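Local structure of PA0821 (Pseudomonas aeruginosa, 7DRG) at residues Leu292-Leu297 with Arg330-Asp335; Ala282-Pro287 with Pro339-Lys344; Ile227-Trp232 with Asp325-Arg330; Ser257-Tyr262 with Ile270-Tyr275. The protein probably acts as an immunity protein (antitoxin) of the type VI secretion system, protecting the bacterium against a putative VRR-NUC nuclease effector. All coordinates share one frame; numbering follows the deposited sequence.

Interaction 1: Leu292-Leu297 with Arg330-Asp335; sequences LLNHAL and RLDVED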
loop_
_atom_site.group_PDB
_atom_site.type_symbol
_atom_site.label_atom_id
_atom_site.label_comp_id
_atom_site.label_asym_id
_atom_site.label_seq_id
_atom_site.Cartn_x
_atom_site.Cartn_y
_atom_site.Cartn_z
ATOM N N LEU B 292 7.759 -18.572 12.250
ATOM C CA LEU B 292 8.197 -19.506 13.277
ATOM C C LEU B 292 9.288 -18.899 14.156
ATOM O O LEU B 292 9.269 -19.062 15.383
ATOM C CB LEU B 292 8.669 -20.806 12.628
ATOM C CG LEU B 292 7.567 -21.630 11.958
ATOM C CD1 LEU B 292 8.180 -22.793 11.200
ATOM C CD2 LEU B 292 6.544 -22.124 12.983
ATOM N N LEU B 293 10.238 -18.175 13.559
ATOM C CA LEU B 293 11.280 -17.562 14.373
ATOM C C LEU B 293 10.724 -16.425 15.221
ATOM O O LEU B 293 11.095 -16.281 16.391
ATOM C CB LEU B 293 12.417 -17.063 13.486
ATOM C CG LEU B 293 13.576 -16.441 14.267
ATOM C CD1 LEU B 293 14.204 -17.444 15.231
ATOM C CD2 LEU B 293 14.611 -15.927 13.310
ATOM N N ASN B 294 9.842 -15.600 14.647
ATOM C CA ASN B 294 9.239 -14.520 15.419
ATOM C C ASN B 294 8.464 -15.066 16.610
ATOM O O ASN B 294 8.474 -14.468 17.691
ATOM C CB ASN B 294 8.338 -13.675 14.514
ATOM C CG ASN B 294 7.566 -12.603 15.271
ATOM O OD1 ASN B 294 8.071 -11.505 15.508
ATOM N ND2 ASN B 294 6.321 -12.913 15.628
ATOM N N HIS B 295 7.789 -16.205 16.430
ATOM C CA HIS B 295 7.067 -16.819 17.540
ATOM C C HIS B 295 8.018 -17.211 18.667
ATOM O O HIS B 295 7.718 -16.997 19.848
ATOM C CB HIS B 295 6.286 -18.032 17.036
ATOM C CG HIS B 295 5.323 -18.589 18.038
ATOM N ND1 HIS B 295 4.120 -17.983 18.328
ATOM C CD2 HIS B 295 5.389 -19.693 18.818
ATOM C CE1 HIS B 295 3.485 -18.691 19.244
ATOM N NE2 HIS B 295 4.232 -19.735 19.557
ATOM N N ALA B 296 9.180 -17.769 18.317
ATOM C CA ALA B 296 10.144 -18.195 19.330
ATOM C C ALA B 296 10.782 -17.019 20.061
ATOM O O ALA B 296 11.174 -17.158 21.226
ATOM C CB ALA B 296 11.237 -19.053 18.688
ATOM N N LEU B 297 10.904 -15.863 19.409
ATOM C CA LEU B 297 11.653 -14.742 19.961
ATOM C C LEU B 297 10.794 -13.567 20.406
ATOM O O LEU B 297 11.341 -12.599 20.937
ATOM C CB LEU B 297 12.684 -14.248 18.939
ATOM C CG LEU B 297 13.766 -15.251 18.539
ATOM C CD1 LEU B 297 14.778 -14.598 17.603
ATOM C CD2 LEU B 297 14.461 -15.811 19.772
ATOM N N ARG B 330 3.870 -7.557 13.137
ATOM C CA ARG B 330 3.300 -7.990 11.862
ATOM C C ARG B 330 3.405 -9.491 11.617
ATOM O O ARG B 330 2.620 -10.028 10.827
ATOM C CB ARG B 330 3.963 -7.235 10.709
ATOM C CG ARG B 330 5.420 -7.585 10.534
ATOM C CD ARG B 330 6.198 -6.530 9.753
ATOM N NE ARG B 330 7.553 -7.038 9.556
ATOM C CZ ARG B 330 8.477 -7.094 10.512
ATOM N NH1 ARG B 330 8.218 -6.622 11.728
ATOM N NH2 ARG B 330 9.663 -7.632 10.252
ATOM N N LEU B 331 4.332 -10.183 12.265
ATOM C CA LEU B 331 4.511 -11.610 12.045
ATOM C C LEU B 331 3.823 -12.482 13.093
ATOM O O LEU B 331 3.857 -13.714 12.973
ATOM C CB LEU B 331 6.010 -11.936 12.000
ATOM C CG LEU B 331 6.837 -11.258 10.900
ATOM C CD1 LEU B 331 8.342 -11.409 11.164
ATOM C CD2 LEU B 331 6.487 -11.854 9.557
ATOM N N ASP B 332 3.207 -11.881 14.112
ATOM C CA ASP B 332 2.622 -12.647 15.209
ATOM C C ASP B 332 1.468 -13.523 14.733
ATOM O O ASP B 332 0.660 -13.116 13.893
ATOM C CB ASP B 332 2.116 -11.706 16.305
ATOM C CG ASP B 332 3.232 -11.090 17.121
ATOM O OD1 ASP B 332 4.405 -11.473 16.929
ATOM O OD2 ASP B 332 2.926 -10.223 17.967
ATOM N N VAL B 333 1.390 -14.732 15.295
ATOM C CA VAL B 333 0.301 -15.673 15.057
ATOM C C VAL B 333 -0.132 -16.255 16.399
ATOM O O VAL B 333 0.545 -16.098 17.416
ATOM C CB VAL B 333 0.698 -16.802 14.080
ATOM C CG1 VAL B 333 1.082 -16.241 12.717
ATOM C CG2 VAL B 333 1.828 -17.631 14.660
ATOM N N GLU B 334 -1.280 -16.934 16.394
ATOM C CA GLU B 334 -1.753 -17.615 17.596
ATOM C C GLU B 334 -0.983 -18.912 17.814
ATOM O O GLU B 334 -0.602 -19.590 16.855
ATOM C CB GLU B 334 -3.251 -17.920 17.501
ATOM C CG GLU B 334 -4.145 -16.700 17.321
ATOM C CD GLU B 334 -3.945 -15.659 18.404
ATOM O OE1 GLU B 334 -3.681 -16.041 19.566
ATOM O OE2 GLU B 334 -4.044 -14.452 18.090
ATOM N N ASP B 335 -0.763 -19.251 19.091
ATOM C CA ASP B 335 -0.060 -20.484 19.446
ATOM C C ASP B 335 -0.661 -21.698 18.752
ATOM O O ASP B 335 0.065 -22.599 18.314
ATOM C CB ASP B 335 -0.090 -20.698 20.962
ATOM C CG ASP B 335 0.722 -19.671 21.719
ATOM O OD1 ASP B 335 1.034 -18.611 21.140
ATOM O OD2 ASP B 335 1.053 -19.930 22.897
HETATM O O HOH W 1 6.293 -9.488 14.158
HETATM O O HOH W 2 5.090 -15.412 14.745
HETATM O O HOH W 3 3.581 -15.446 17.099
#
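Leu331 meets the helical segment 292-297 at Asn294: its CB lies 3.7 Å from Asn294 CG, and its CD1 packs against Asn294 CB. The backbone of Leu331 also reaches Asn294, through two waters. One accepts from Leu331 N and donates to Asn294 OD1; the other donates to Leu331 O and accepts from Asn294 ND2, so both ends of the amide are tied to this one residue. Asp332 comes next and takes the direct bond, Asn294 ND2 to Asp332 OD1, 2.7 Å long with an N-H...O angle of 162°. The oxygen lies in the plane of the amide, while the carboxylate plane is turned 35° from it. The same Asp332 OD1 also forms a salt bridge with Arg301. Val333 N is linked to His295 ND1 through a water, which accepts from the backbone N and lies 2.9 Å from ND1, in the plane of the imidazole. Asp335 closes the row, with OD1 at the edge of the same ring, 3.1 Å from His295 CE1, and its carboxylate nearly perpendicular to the ring. The contact joins helix 288-297 to the loop that runs from helix 321-328 to helix 338-348; Ile338 of the latter touches both His295 and Val333, while Leu293 and Leu297 pack on strand 233-237.

Interaction 2: Ala282-Pro287 with Pro339-Lys344; sequences AEDSRP and PRWCDK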
loop_
_atom_site.group_PDB
_atom_site.type_symbol
_atom_site.label_atom_id
_atom_site.label_comp_id
_atom_site.label_asym_id
_atom_site.label_seq_id
_atom_site.Cartn_x
_atom_site.Cartn_y
_atom_site.Cartn_z
ATOM N N ALA B 282 -0.068 -17.087 -1.690
ATOM C CA ALA B 282 -1.386 -16.539 -1.988
ATOM C C ALA B 282 -2.287 -16.543 -0.760
ATOM O O ALA B 282 -3.140 -15.660 -0.613
ATOM C CB ALA B 282 -2.034 -17.327 -3.126
ATOM N N GLU B 283 -2.098 -17.509 0.141
ATOM C CA GLU B 283 -2.966 -17.622 1.306
ATOM C C GLU B 283 -2.585 -16.630 2.398
ATOM O O GLU B 283 -3.464 -16.016 3.015
ATOM C CB GLU B 283 -2.923 -19.053 1.844
ATOM C CG GLU B 283 -3.343 -20.094 0.822
ATOM C CD GLU B 283 -2.403 -21.281 0.781
ATOM O OE1 GLU B 283 -1.631 -21.461 1.747
ATOM O OE2 GLU B 283 -2.433 -22.030 -0.219
ATOM N N ASP B 284 -1.288 -16.453 2.644
ATOM C CA ASP B 284 -0.826 -15.610 3.739
ATOM C C ASP B 284 0.457 -14.910 3.314
ATOM O O ASP B 284 1.389 -15.562 2.836
ATOM C CB ASP B 284 -0.594 -16.448 5.001
ATOM C CG ASP B 284 -0.586 -15.613 6.262
ATOM O OD1 ASP B 284 0.228 -14.669 6.353
ATOM O OD2 ASP B 284 -1.406 -15.894 7.159
ATOM N N SER B 285 0.500 -13.588 3.487
ATOM C CA SER B 285 1.652 -12.801 3.060
ATOM C C SER B 285 2.856 -12.925 3.990
ATOM O O SER B 285 3.924 -12.400 3.659
ATOM C CB SER B 285 1.262 -11.332 2.951
ATOM O OG SER B 285 0.910 -10.836 4.227
ATOM N N ARG B 286 2.713 -13.577 5.138
ATOM C CA ARG B 286 3.815 -13.701 6.097
ATOM C C ARG B 286 4.699 -14.897 5.745
ATOM O O ARG B 286 4.184 -16.013 5.590
ATOM C CB ARG B 286 3.270 -13.858 7.511
ATOM C CG ARG B 286 2.406 -12.684 7.956
ATOM C CD ARG B 286 1.558 -13.000 9.202
ATOM N NE ARG B 286 0.458 -13.922 8.904
ATOM C CZ ARG B 286 -0.553 -14.167 9.741
ATOM N NH1 ARG B 286 -0.600 -13.554 10.920
ATOM N NH2 ARG B 286 -1.522 -15.019 9.406
ATOM N N PRO B 287 6.019 -14.715 5.634
ATOM C CA PRO B 287 6.902 -15.853 5.315
ATOM C C PRO B 287 6.916 -16.878 6.442
ATOM O O PRO B 287 7.139 -16.532 7.605
ATOM C CB PRO B 287 8.282 -15.203 5.143
ATOM C CG PRO B 287 8.014 -13.738 4.957
ATOM C CD PRO B 287 6.763 -13.446 5.730
ATOM N N PRO B 339 1.516 -25.504 14.554
ATOM C CA PRO B 339 1.668 -26.743 13.767
ATOM C C PRO B 339 1.337 -26.572 12.295
ATOM O O PRO B 339 2.018 -27.160 11.446
ATOM C CB PRO B 339 0.708 -27.716 14.468
ATOM C CG PRO B 339 0.724 -27.259 15.889
ATOM C CD PRO B 339 0.724 -25.747 15.775
ATOM N N ARG B 340 0.325 -25.765 11.964
ATOM C CA ARG B 340 0.011 -25.529 10.557
ATOM C C ARG B 340 1.157 -24.805 9.857
ATOM O O ARG B 340 1.462 -25.089 8.692
ATOM C CB ARG B 340 -1.289 -24.737 10.418
ATOM C CG ARG B 340 -1.652 -24.452 8.967
ATOM C CD ARG B 340 -2.991 -23.739 8.811
ATOM N NE ARG B 340 -2.991 -22.392 9.378
ATOM C CZ ARG B 340 -2.379 -21.344 8.831
ATOM N NH1 ARG B 340 -1.697 -21.479 7.701
ATOM N NH2 ARG B 340 -2.442 -20.159 9.423
ATOM N N TRP B 341 1.812 -23.875 10.557
ATOM C CA TRP B 341 2.962 -23.185 9.975
ATOM C C TRP B 341 4.155 -24.125 9.829
ATOM O O TRP B 341 4.920 -24.016 8.862
ATOM C CB TRP B 341 3.326 -21.959 10.819
ATOM C CG TRP B 341 2.399 -20.798 10.593
ATOM C CD1 TRP B 341 1.346 -20.419 11.377
ATOM C CD2 TRP B 341 2.437 -19.874 9.498
ATOM N NE1 TRP B 341 0.727 -19.312 10.837
ATOM C CE2 TRP B 341 1.381 -18.958 9.685
ATOM C CE3 TRP B 341 3.264 -19.732 8.379
ATOM C CZ2 TRP B 341 1.131 -17.918 8.798
ATOM C CZ3 TRP B 341 3.017 -18.696 7.498
ATOM C CH2 TRP B 341 1.956 -17.800 7.712
ATOM N N CYS B 342 4.328 -25.058 10.775
ATOM C CA CYS B 342 5.353 -26.091 10.633
ATOM C C CYS B 342 5.104 -26.950 9.400
ATOM O O CYS B 342 6.052 -27.342 8.707
ATOM C CB CYS B 342 5.390 -26.982 11.877
ATOM S SG CYS B 342 5.694 -26.116 13.433
ATOM N N ASP B 343 3.838 -27.286 9.136
ATOM C CA ASP B 343 3.517 -28.088 7.959
ATOM C C ASP B 343 3.770 -27.307 6.677
ATOM O O ASP B 343 4.266 -27.864 5.690
ATOM C CB ASP B 343 2.060 -28.552 8.007
ATOM C CG ASP B 343 1.813 -29.643 9.041
ATOM O OD1 ASP B 343 2.744 -30.412 9.352
ATOM O OD2 ASP B 343 0.664 -29.734 9.530
ATOM N N LYS B 344 3.436 -26.014 6.676
ATOM C CA LYS B 344 3.660 -25.196 5.490
ATOM C C LYS B 344 5.149 -25.074 5.188
ATOM O O LYS B 344 5.561 -25.119 4.021
ATOM C CB LYS B 344 3.025 -23.817 5.683
ATOM C CG LYS B 344 2.851 -23.043 4.392
ATOM C CD LYS B 344 1.532 -22.278 4.344
ATOM C CE LYS B 344 1.536 -21.081 5.274
ATOM N NZ LYS B 344 0.803 -19.930 4.676
HETATM O O HOH W 4 2.763 -17.782 4.075
HETATM O O HOH W 5 -2.667 -18.305 7.769
#
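An indole edge set against an aspartate-arginine pair makes this contact, where the loop leading into helix 288-297 meets helix 338-348. Trp341 presents the far rim of its six-membered ring: CZ2 lies 3.6 Å from Asp284 OD2, and CZ3 is 3.5 Å from Arg286 O, both oxygens near the plane of the ring. The carboxylate is turned 75° from the indole, and the guanidinium 85°. Asp284 is held by Arg286, two residues on. OD1 accepts from Arg286 N, which makes an Asx turn, and from Arg286 NE at 2.7 Å, and these two bonds hold the carboxylate that the tryptophan rim meets. OD2 is salt-bridged to Arg286 NH2, at a modelled distance so improbably short that its length is doubtful. Lys344 adds a water-mediated link, since NZ donates to a water that in turn donates to Asp284 O and Arg286 O. The same NZ is 4.1 Å from Glu283 OE1, too far for a salt bridge, but it does pair with Asp281. Over one face of the indole lies Arg340 CZ, 4.2 Å above the plane and toward one side of the ring; Arg340 NE is paired with Glu337. Trp341 also touches Ala288, Val291 and Leu292 of helix 288-297, and Val333 in the loop before its own helix.

Interaction 3: Ile227-Trp232 with Asp325-Arg330; sequences IKTVSW and DQWLKR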
loop_
_atom_site.group_PDB
_atom_site.type_symbol
_atom_site.label_atom_id
_atom_site.label_comp_id
_atom_site.label_asym_id
_atom_site.label_seq_id
_atom_site.Cartn_x
_atom_site.Cartn_y
_atom_site.Cartn_z
ATOM N N ILE B 227 14.946 -7.046 21.085
ATOM C CA ILE B 227 15.249 -6.931 19.663
ATOM C C ILE B 227 14.095 -6.267 18.924
ATOM O O ILE B 227 12.932 -6.330 19.337
ATOM C CB ILE B 227 15.563 -8.295 19.004
ATOM C CG1 ILE B 227 14.363 -9.243 19.109
ATOM C CG2 ILE B 227 16.821 -8.908 19.604
ATOM C CD1 ILE B 227 14.550 -10.528 18.335
ATOM N N LYS B 228 14.436 -5.634 17.801
ATOM C CA LYS B 228 13.438 -4.970 16.974
ATOM C C LYS B 228 12.645 -5.967 16.143
ATOM O O LYS B 228 11.412 -5.891 16.073
ATOM C CB LYS B 228 14.130 -3.958 16.060
ATOM C CG LYS B 228 13.202 -3.247 15.082
ATOM C CD LYS B 228 14.044 -2.629 13.978
ATOM C CE LYS B 228 13.199 -2.068 12.854
ATOM N NZ LYS B 228 14.068 -1.594 11.736
ATOM N N THR B 229 13.334 -6.896 15.491
ATOM C CA THR B 229 12.675 -7.744 14.512
ATOM C C THR B 229 13.547 -8.952 14.220
ATOM O O THR B 229 14.766 -8.931 14.420
ATOM C CB THR B 229 12.397 -6.986 13.206
ATOM O OG1 THR B 229 11.653 -7.824 12.314
ATOM C CG2 THR B 229 13.710 -6.596 12.528
ATOM N N VAL B 230 12.894 -10.002 13.746
ATOM C CA VAL B 230 13.583 -11.092 13.076
ATOM C C VAL B 230 13.566 -10.813 11.577
ATOM O O VAL B 230 12.758 -10.027 11.074
ATOM C CB VAL B 230 12.940 -12.457 13.404
ATOM C CG1 VAL B 230 12.719 -12.596 14.903
ATOM C CG2 VAL B 230 11.618 -12.625 12.649
ATOM N N SER B 231 14.479 -11.444 10.852
ATOM C CA SER B 231 14.443 -11.415 9.395
ATOM C C SER B 231 15.137 -12.677 8.907
ATOM O O SER B 231 15.203 -13.671 9.636
ATOM C CB SER B 231 15.077 -10.125 8.846
ATOM O OG SER B 231 14.715 -9.959 7.481
ATOM N N TRP B 232 15.643 -12.651 7.671
ATOM C CA TRP B 232 16.348 -13.821 7.148
ATOM C C TRP B 232 17.504 -14.213 8.060
ATOM O O TRP B 232 17.690 -15.394 8.380
ATOM C CB TRP B 232 16.850 -13.550 5.726
ATOM C CG TRP B 232 17.544 -14.737 5.120
ATOM C CD1 TRP B 232 17.089 -16.030 5.093
ATOM C CD2 TRP B 232 18.815 -14.748 4.455
ATOM N NE1 TRP B 232 18.001 -16.839 4.458
ATOM C CE2 TRP B 232 19.068 -16.080 4.054
ATOM C CE3 TRP B 232 19.757 -13.762 4.152
ATOM C CZ2 TRP B 232 20.223 -16.446 3.361
ATOM C CZ3 TRP B 232 20.908 -14.127 3.471
ATOM C CH2 TRP B 232 21.137 -15.451 3.089
ATOM N N ASP B 325 4.149 0.731 16.200
ATOM C CA ASP B 325 3.963 -0.344 17.168
ATOM C C ASP B 325 3.318 -1.562 16.520
ATOM O O ASP B 325 3.686 -2.704 16.822
ATOM C CB ASP B 325 3.115 0.146 18.344
ATOM C CG ASP B 325 3.851 1.135 19.235
ATOM O OD1 ASP B 325 5.060 1.368 19.022
ATOM O OD2 ASP B 325 3.214 1.678 20.163
ATOM N N GLN B 326 2.346 -1.340 15.628
ATOM C CA GLN B 326 1.704 -2.461 14.950
ATOM C C GLN B 326 2.666 -3.162 14.000
ATOM O O GLN B 326 2.635 -4.392 13.874
ATOM C CB GLN B 326 0.456 -1.980 14.206
ATOM C CG GLN B 326 -0.681 -1.595 15.126
ATOM C CD GLN B 326 -1.187 -2.764 15.950
ATOM O OE1 GLN B 326 -1.328 -2.662 17.168
ATOM N NE2 GLN B 326 -1.462 -3.885 15.287
ATOM N N TRP B 327 3.533 -2.398 13.332
ATOM C CA TRP B 327 4.513 -3.008 12.439
ATOM C C TRP B 327 5.379 -4.030 13.174
ATOM O O TRP B 327 5.717 -5.084 12.619
ATOM C CB TRP B 327 5.391 -1.931 11.793
ATOM C CG TRP B 327 6.404 -2.543 10.865
ATOM C CD1 TRP B 327 6.209 -2.884 9.558
ATOM C CD2 TRP B 327 7.744 -2.934 11.187
ATOM N NE1 TRP B 327 7.344 -3.444 9.038
ATOM C CE2 TRP B 327 8.307 -3.486 10.015
ATOM C CE3 TRP B 327 8.526 -2.863 12.345
ATOM C CZ2 TRP B 327 9.616 -3.975 9.972
ATOM C CZ3 TRP B 327 9.832 -3.349 12.299
ATOM C CH2 TRP B 327 10.358 -3.896 11.118
ATOM N N LEU B 328 5.737 -3.742 14.430
ATOM C CA LEU B 328 6.559 -4.670 15.204
ATOM C C LEU B 328 5.899 -6.035 15.343
ATOM O O LEU B 328 6.595 -7.056 15.459
ATOM C CB LEU B 328 6.832 -4.094 16.592
ATOM C CG LEU B 328 7.694 -2.836 16.668
ATOM C CD1 LEU B 328 7.735 -2.308 18.098
ATOM C CD2 LEU B 328 9.099 -3.148 16.174
ATOM N N LYS B 329 4.567 -6.069 15.341
ATOM C CA LYS B 329 3.785 -7.277 15.578
ATOM C C LYS B 329 3.359 -7.979 14.296
ATOM O O LYS B 329 2.565 -8.924 14.364
ATOM C CB LYS B 329 2.528 -6.955 16.391
ATOM C CG LYS B 329 2.706 -6.097 17.634
ATOM C CD LYS B 329 1.323 -5.797 18.230
ATOM C CE LYS B 329 1.318 -4.585 19.149
ATOM N NZ LYS B 329 2.016 -4.848 20.439
ATOM N N ARG B 330 3.870 -7.557 13.137
ATOM C CA ARG B 330 3.300 -7.990 11.862
ATOM C C ARG B 330 3.405 -9.491 11.617
ATOM O O ARG B 330 2.620 -10.028 10.827
ATOM C CB ARG B 330 3.963 -7.235 10.709
ATOM C CG ARG B 330 5.420 -7.585 10.534
ATOM C CD ARG B 330 6.198 -6.530 9.753
ATOM N NE ARG B 330 7.553 -7.038 9.556
ATOM C CZ ARG B 330 8.477 -7.094 10.512
ATOM N NH1 ARG B 330 8.218 -6.622 11.728
ATOM N NH2 ARG B 330 9.663 -7.632 10.252
HETATM O O HOH W 6 9.274 -7.082 14.529
HETATM O O HOH W 7 11.437 -9.251 8.556
#
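Arg330 crosses to the segment 227-232 and ends at Thr229. From CB the chain runs extended through CG and CD to NE, which donates to Pro206 O. At CZ the guanidinium lies with one face on the indole of Trp327, whose CZ2 is 3.3 Å from that plane and over its centre, a cation-pi pair. NH1 donates to Trp327 O, and also to a water that donates to Lys228 O and Leu328 O. That carbonyl, Trp327 O, receives Arg330 N from the opposite face of its plane, where the chain leaves helix 321-328, so the side chain folds back onto the C-terminal end of the helix just before it. NH2 makes the direct bond across, to Thr229 OG1 at 2.9 Å, nearly straight at 178° and in the guanidinium plane. Thr229 OG1 in turn donates to Val230 O, and a second water, accepting from NH2, donates to the same carbonyl. Beyond the arginine, Lys228 CE reaches Trp327 CZ3 at 3.6 Å, its extended chain crossing the indole at about a right angle before NZ meets Asp209 and Val210 O. Leu328 CD2 packs 3.6 Å from Lys228 O, and Leu317 of the second subunit lies against Arg330.

Interaction 4: Ser257-Tyr262 with Ile270-Tyr275; sequences SHFAFY and IQAGAY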
loop_
_atom_site.group_PDB
_atom_site.type_symbol
_atom_site.label_atom_id
_atom_site.label_comp_id
_atom_site.label_asym_id
_atom_site.label_seq_id
_atom_site.Cartn_x
_atom_site.Cartn_y
_atom_site.Cartn_z
ATOM N N SER B 257 16.001 -28.498 9.346
ATOM C CA SER B 257 15.828 -28.591 7.901
ATOM C C SER B 257 15.773 -27.212 7.259
ATOM O O SER B 257 16.102 -27.060 6.076
ATOM C CB SER B 257 14.556 -29.378 7.569
ATOM O OG SER B 257 13.400 -28.794 8.145
ATOM N N HIS B 258 15.355 -26.199 8.017
ATOM C CA HIS B 258 15.127 -24.876 7.460
ATOM C C HIS B 258 15.799 -23.757 8.231
ATOM O O HIS B 258 15.888 -22.646 7.701
ATOM C CB HIS B 258 13.624 -24.581 7.373
ATOM C CG HIS B 258 12.919 -25.342 6.294
ATOM N ND1 HIS B 258 12.633 -26.685 6.398
ATOM C CD2 HIS B 258 12.427 -24.946 5.094
ATOM C CE1 HIS B 258 12.002 -27.087 5.310
ATOM N NE2 HIS B 258 11.867 -26.052 4.501
ATOM N N PHE B 259 16.281 -24.006 9.446
ATOM C CA PHE B 259 16.954 -22.999 10.255
ATOM C C PHE B 259 18.383 -23.441 10.515
ATOM O O PHE B 259 18.628 -24.603 10.865
ATOM C CB PHE B 259 16.216 -22.763 11.575
ATOM C CG PHE B 259 14.839 -22.190 11.396
ATOM C CD1 PHE B 259 13.755 -23.016 11.136
ATOM C CD2 PHE B 259 14.624 -20.821 11.475
ATOM C CE1 PHE B 259 12.487 -22.492 10.961
ATOM C CE2 PHE B 259 13.360 -20.289 11.300
ATOM C CZ PHE B 259 12.288 -21.122 11.042
ATOM N N ALA B 260 19.320 -22.519 10.321
ATOM C CA ALA B 260 20.726 -22.752 10.605
ATOM C C ALA B 260 21.178 -21.803 11.704
ATOM O O ALA B 260 20.642 -20.700 11.858
ATOM C CB ALA B 260 21.596 -22.558 9.357
ATOM N N PHE B 261 22.173 -22.243 12.467
ATOM C CA PHE B 261 22.695 -21.481 13.590
ATOM C C PHE B 261 24.195 -21.326 13.428
ATOM O O PHE B 261 24.910 -22.310 13.211
ATOM C CB PHE B 261 22.355 -22.158 14.921
ATOM C CG PHE B 261 20.886 -22.341 15.126
ATOM C CD1 PHE B 261 20.225 -23.416 14.559
ATOM C CD2 PHE B 261 20.154 -21.416 15.852
ATOM C CE1 PHE B 261 18.862 -23.573 14.726
ATOM C CE2 PHE B 261 18.795 -21.573 16.030
ATOM C CZ PHE B 261 18.148 -22.652 15.465
ATOM N N TYR B 262 24.659 -20.086 13.502
ATOM C CA TYR B 262 26.073 -19.769 13.400
ATOM C C TYR B 262 26.518 -19.187 14.729
ATOM O O TYR B 262 26.187 -18.043 15.067
ATOM C CB TYR B 262 26.341 -18.804 12.244
ATOM C CG TYR B 262 25.848 -19.325 10.916
ATOM C CD1 TYR B 262 26.575 -20.273 10.202
ATOM C CD2 TYR B 262 24.641 -18.886 10.387
ATOM C CE1 TYR B 262 26.118 -20.757 8.995
ATOM C CE2 TYR B 262 24.178 -19.359 9.176
ATOM C CZ TYR B 262 24.915 -20.293 8.484
ATOM O OH TYR B 262 24.449 -20.767 7.279
ATOM N N ILE B 270 20.997 -16.575 13.554
ATOM C CA ILE B 270 20.002 -17.545 13.109
ATOM C C ILE B 270 19.666 -17.238 11.659
ATOM O O ILE B 270 19.379 -16.087 11.320
ATOM C CB ILE B 270 18.742 -17.488 13.986
ATOM C CG1 ILE B 270 19.108 -17.664 15.459
ATOM C CG2 ILE B 270 17.717 -18.537 13.532
ATOM C CD1 ILE B 270 17.954 -17.467 16.407
ATOM N N GLN B 271 19.713 -18.258 10.804
ATOM C CA GLN B 271 19.309 -18.137 9.409
ATOM C C GLN B 271 17.935 -18.778 9.260
ATOM O O GLN B 271 17.776 -19.974 9.523
ATOM C CB GLN B 271 20.327 -18.802 8.478
ATOM C CG GLN B 271 19.874 -18.853 7.015
ATOM C CD GLN B 271 20.883 -19.537 6.101
ATOM O OE1 GLN B 271 22.048 -19.723 6.466
ATOM N NE2 GLN B 271 20.444 -19.900 4.901
ATOM N N ALA B 272 16.945 -17.983 8.859
ATOM C CA ALA B 272 15.565 -18.457 8.750
ATOM C C ALA B 272 15.245 -18.707 7.282
ATOM O O ALA B 272 14.730 -17.834 6.588
ATOM C CB ALA B 272 14.599 -17.442 9.360
ATOM N N GLY B 273 15.512 -19.924 6.814
ATOM C CA GLY B 273 15.145 -20.306 5.467
ATOM C C GLY B 273 16.315 -20.269 4.495
ATOM O O GLY B 273 17.400 -19.758 4.781
ATOM N N ALA B 274 16.049 -20.818 3.302
ATOM C CA ALA B 274 17.079 -21.026 2.287
ATOM C C ALA B 274 17.497 -19.736 1.605
ATOM O O ALA B 274 18.549 -19.701 0.958
ATOM C CB ALA B 274 16.575 -22.021 1.233
ATOM N N TYR B 275 16.688 -18.691 1.718
ATOM C CA TYR B 275 16.964 -17.390 1.127
ATOM C C TYR B 275 16.101 -16.366 1.845
ATOM O O TYR B 275 15.151 -16.738 2.541
ATOM C CB TYR B 275 16.668 -17.386 -0.385
ATOM C CG TYR B 275 15.423 -18.143 -0.795
ATOM C CD1 TYR B 275 14.155 -17.692 -0.450
ATOM C CD2 TYR B 275 15.523 -19.303 -1.549
ATOM C CE1 TYR B 275 13.018 -18.389 -0.833
ATOM C CE2 TYR B 275 14.401 -20.001 -1.937
ATOM C CZ TYR B 275 13.153 -19.542 -1.577
ATOM O OH TYR B 275 12.042 -20.251 -1.971
#
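Phe261 and Ile270 lie side by side and point the same way, with Phe261 CD2 3.9 Å from Ile270 CG1. On that face of the two strands Phe259 comes next, its CE2 3.7 Å from Ala272 CB, while Ile270 CG2 approaches the edge of the Phe259 ring. Ala260 and Gln271 point to the other face, their CB atoms 4.1 Å apart. There the extended Gln271 chain brings CD toward Tyr262, and the amide lies nearly coplanar with the ring, the planes 17° apart. Tyr262 OH donates to Gln271 OE1 over 2.7 Å, and Gln271 NE2 turns back to Gly273 O. OH and NE2 also bond to Leu358 N and Asn356 O of the C-terminal tail. Between the strands, Ala260 and Gln271 form the hydrogen-bonded pair, with Gln271 N to Ala260 O at 2.8 Å; Gly273 N reaches His258 O past the last bridge. The strand directions are 161° apart, as expected of the antiparallel beta hairpin formed by strands 259-264 and 267-272.

In the fold
Helix 288-297 is the common neighbour. Its segment in interaction 1 packs on the hairpin of interaction 4, with Leu293 CD1 3.9 Å from Ile270 CD1, and on the loop of interaction 3, where Val230 fits among Leu293, Asn294, Leu297 and Leu331. Interactions 1 and 3 share Arg330, and their centres are about 10 Å apart. Interaction 2 touches the 330-335 loop through Val333 CG1, 3.6 Å from Trp341 NE1, and the centres of interactions 2 and 4 stay about 17 Å apart without touching. Interactions 3 and 4 meet at Trp232, whose O lies 2.7 Å from Ala272 N, a probable hydrogen bond.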